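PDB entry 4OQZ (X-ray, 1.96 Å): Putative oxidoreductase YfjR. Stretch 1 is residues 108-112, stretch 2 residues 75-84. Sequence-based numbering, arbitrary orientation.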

# COMPACT_ATOMS: atom_id res chain seq x y z
N GLU A 108 -25.71 -16.92 -25.38
CA GLU A 108 -26.45 -16.80 -26.65
C GLU A 108 -26.06 -17.98 -27.55
O GLU A 108 -26.92 -18.57 -28.18
CB GLU A 108 -26.12 -15.45 -27.30
CG GLU A 108 -26.89 -15.08 -28.56
CD GLU A 108 -26.67 -13.66 -29.04
OE1 GLU A 108 -27.48 -13.19 -29.88
OE2 GLU A 108 -25.72 -13.00 -28.57
N LEU A 109 -24.77 -18.38 -27.50
CA LEU A 109 -24.20 -19.51 -28.23
C LEU A 109 -24.44 -20.89 -27.56
O LEU A 109 -23.94 -21.91 -28.05
CB LEU A 109 -22.70 -19.27 -28.49
CG LEU A 109 -22.34 -18.31 -29.63
CD1 LEU A 109 -20.85 -18.00 -29.61
CD2 LEU A 109 -22.74 -18.88 -31.00
N GLY A 110 -25.21 -20.91 -26.47
CA GLY A 110 -25.56 -22.14 -25.76
C GLY A 110 -24.50 -22.74 -24.87
O GLY A 110 -24.54 -23.94 -24.57
N GLY A 111 -23.57 -21.91 -24.44
CA GLY A 111 -22.49 -22.33 -23.55
C GLY A 111 -22.53 -21.55 -22.26
O GLY A 111 -23.32 -20.61 -22.14
N THR A 112 -21.69 -21.92 -21.26
CA THR A 112 -21.68 -21.15 -20.01
C THR A 112 -20.33 -20.47 -19.78
O THR A 112 -19.28 -21.08 -20.00
CB THR A 112 -22.24 -21.91 -18.77
OG1 THR A 112 -21.23 -22.69 -18.15
CG2 THR A 112 -23.48 -22.75 -19.07
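Stretch 2, residues 75-84: VLEGAEEAVA

Stretch 2 meets stretch 1 through a small contact, 291 Å² with both sides summed, and no hydrogen bond crosses it. Stretch 1 runs out of a helix at Leu109, the first residue to leave helical angles, and passes through two glycines. Stretch 2 is largely loop and turn, with helical phi/psi at 81-83 but without the regular bonds. No crossing angle therefore describes the pair. The CA atoms of Gly110 and Ala84 lie 4.3 Å apart, and this one register pair does not by itself set a direction.

Leu109 dominates the contact, with 113 Å² of its surface covered. Its CA-to-CB bond points toward stretch 2, and with chi1 m and chi2 t its side chain reaches three residues there. Leu109 CB packs against Val83 CG1 at 3.8 Å, Leu109 CD1 approaches Leu76 CD2 at 4.1 Å, and Leu109 CD2 lies 3.6 Å from the backbone atom Glu80 O. A branched, apolar side chain suits this position because it can spread over several neighbours without needing a polar partner.

Val83, in the t rotamer, and Leu76 both direct their CA-to-CB bonds toward stretch 1. Both are buried and apolar, and each offers Leu109 a hydrocarbon surface; stretch 1 covers 43 Å² of Val83 but only 15 Å² of Leu76. Between them in sequence, turns fold the chain back: Ala79 N donates to Leu76 O at 3.1 Å, Ala82 N to Ala79 O at 2.8 Å, and Val83 N to Glu80 O at 3.2 Å. Glu80 sets its CB 4.0 Å from Leu109 CD2, so the aliphatic base of an acidic side chain contributes to the packing, while its carboxylate accepts a hydrogen bond from within its own stretch, Gly78 N to Glu80 OE2 at 2.7 Å.

Beyond Val83, the contact passes to the backbone. Ala84 CA makes a CA-H...O contact with Gly110 O at 3.4 Å, and Gly111 CA makes another with Val83 O at 3.6 Å. Leu109 O is also 3.4 Å from Ala84 N, but the angle is too poor for a hydrogen bond. The glycines permit this closeness. At Gly110 the positive phi of 77° itself favours glycine, and an ideal CB would sit tightly, 3.5 Å from Ala84 CB. At Gly111 an ideal CB would fall 2.6 Å from Val83 O, a clash. The methyl of Ala84, an exposed residue, is set sideways, with Ala84 CB 3.6 Å from Leu109 O.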

# COMPACT_ATOMS: atom_id res chain seq x y z
N VAL A 75 -11.17 -15.50 -31.50
CA VAL A 75 -11.06 -16.96 -31.37
C VAL A 75 -12.41 -17.59 -31.78
O VAL A 75 -12.46 -18.46 -32.65
CB VAL A 75 -10.60 -17.37 -29.94
CG1 VAL A 75 -10.91 -18.84 -29.63
CG2 VAL A 75 -9.11 -17.09 -29.75
N LEU A 76 -13.50 -17.06 -31.21
CA LEU A 76 -14.87 -17.51 -31.46
C LEU A 76 -15.41 -17.18 -32.86
O LEU A 76 -16.42 -17.76 -33.25
CB LEU A 76 -15.80 -16.97 -30.35
CG LEU A 76 -15.90 -17.79 -29.04
CD1 LEU A 76 -14.62 -17.74 -28.22
CD2 LEU A 76 -17.05 -17.30 -28.19
N GLU A 77 -14.73 -16.28 -33.61
CA GLU A 77 -15.12 -15.83 -34.96
C GLU A 77 -15.09 -16.93 -36.05
O GLU A 77 -14.22 -16.92 -36.93
CB GLU A 77 -14.32 -14.58 -35.37
CG GLU A 77 -15.16 -13.55 -36.11
CD GLU A 77 -14.53 -12.92 -37.34
OE1 GLU A 77 -13.28 -12.89 -37.42
OE2 GLU A 77 -15.29 -12.44 -38.21
N GLY A 78 -16.07 -17.83 -36.00
CA GLY A 78 -16.23 -18.94 -36.94
C GLY A 78 -16.32 -20.29 -36.25
O GLY A 78 -16.58 -21.31 -36.90
N ALA A 79 -16.12 -20.29 -34.93
CA ALA A 79 -16.15 -21.47 -34.05
C ALA A 79 -17.52 -21.63 -33.35
O ALA A 79 -17.70 -22.56 -32.55
CB ALA A 79 -15.03 -21.36 -33.02
N GLU A 80 -18.46 -20.73 -33.69
CA GLU A 80 -19.84 -20.59 -33.20
C GLU A 80 -20.47 -21.84 -32.58
O GLU A 80 -20.72 -21.85 -31.37
CB GLU A 80 -20.75 -20.01 -34.31
CG GLU A 80 -20.06 -19.05 -35.28
CD GLU A 80 -19.59 -17.72 -34.71
OE1 GLU A 80 -20.26 -17.17 -33.81
OE2 GLU A 80 -18.58 -17.19 -35.22
N GLU A 81 -20.70 -22.89 -33.38
CA GLU A 81 -21.32 -24.17 -32.97
C GLU A 81 -20.54 -24.96 -31.90
O GLU A 81 -21.15 -25.71 -31.14
CB GLU A 81 -21.60 -25.07 -34.19
CG GLU A 81 -22.66 -24.54 -35.14
CD GLU A 81 -22.14 -23.82 -36.37
OE1 GLU A 81 -22.53 -22.65 -36.58
OE2 GLU A 81 -21.35 -24.43 -37.13
N ALA A 82 -19.21 -24.80 -31.82
CA ALA A 82 -18.43 -25.53 -30.82
C ALA A 82 -18.63 -24.99 -29.40
O ALA A 82 -18.22 -25.65 -28.45
CB ALA A 82 -16.96 -25.54 -31.19
N VAL A 83 -19.24 -23.81 -29.27
CA VAL A 83 -19.52 -23.18 -27.97
C VAL A 83 -20.65 -23.90 -27.22
O VAL A 83 -20.56 -24.03 -26.00
CB VAL A 83 -19.72 -21.64 -28.07
CG1 VAL A 83 -19.89 -21.00 -26.70
CG2 VAL A 83 -18.55 -20.98 -28.80
N ALA A 84 -21.69 -24.41 -27.94
CA ALA A 84 -22.85 -25.09 -27.33
C ALA A 84 -22.51 -26.29 -26.41
O ALA A 84 -21.74 -27.18 -26.80
CB ALA A 84 -23.87 -25.49 -28.39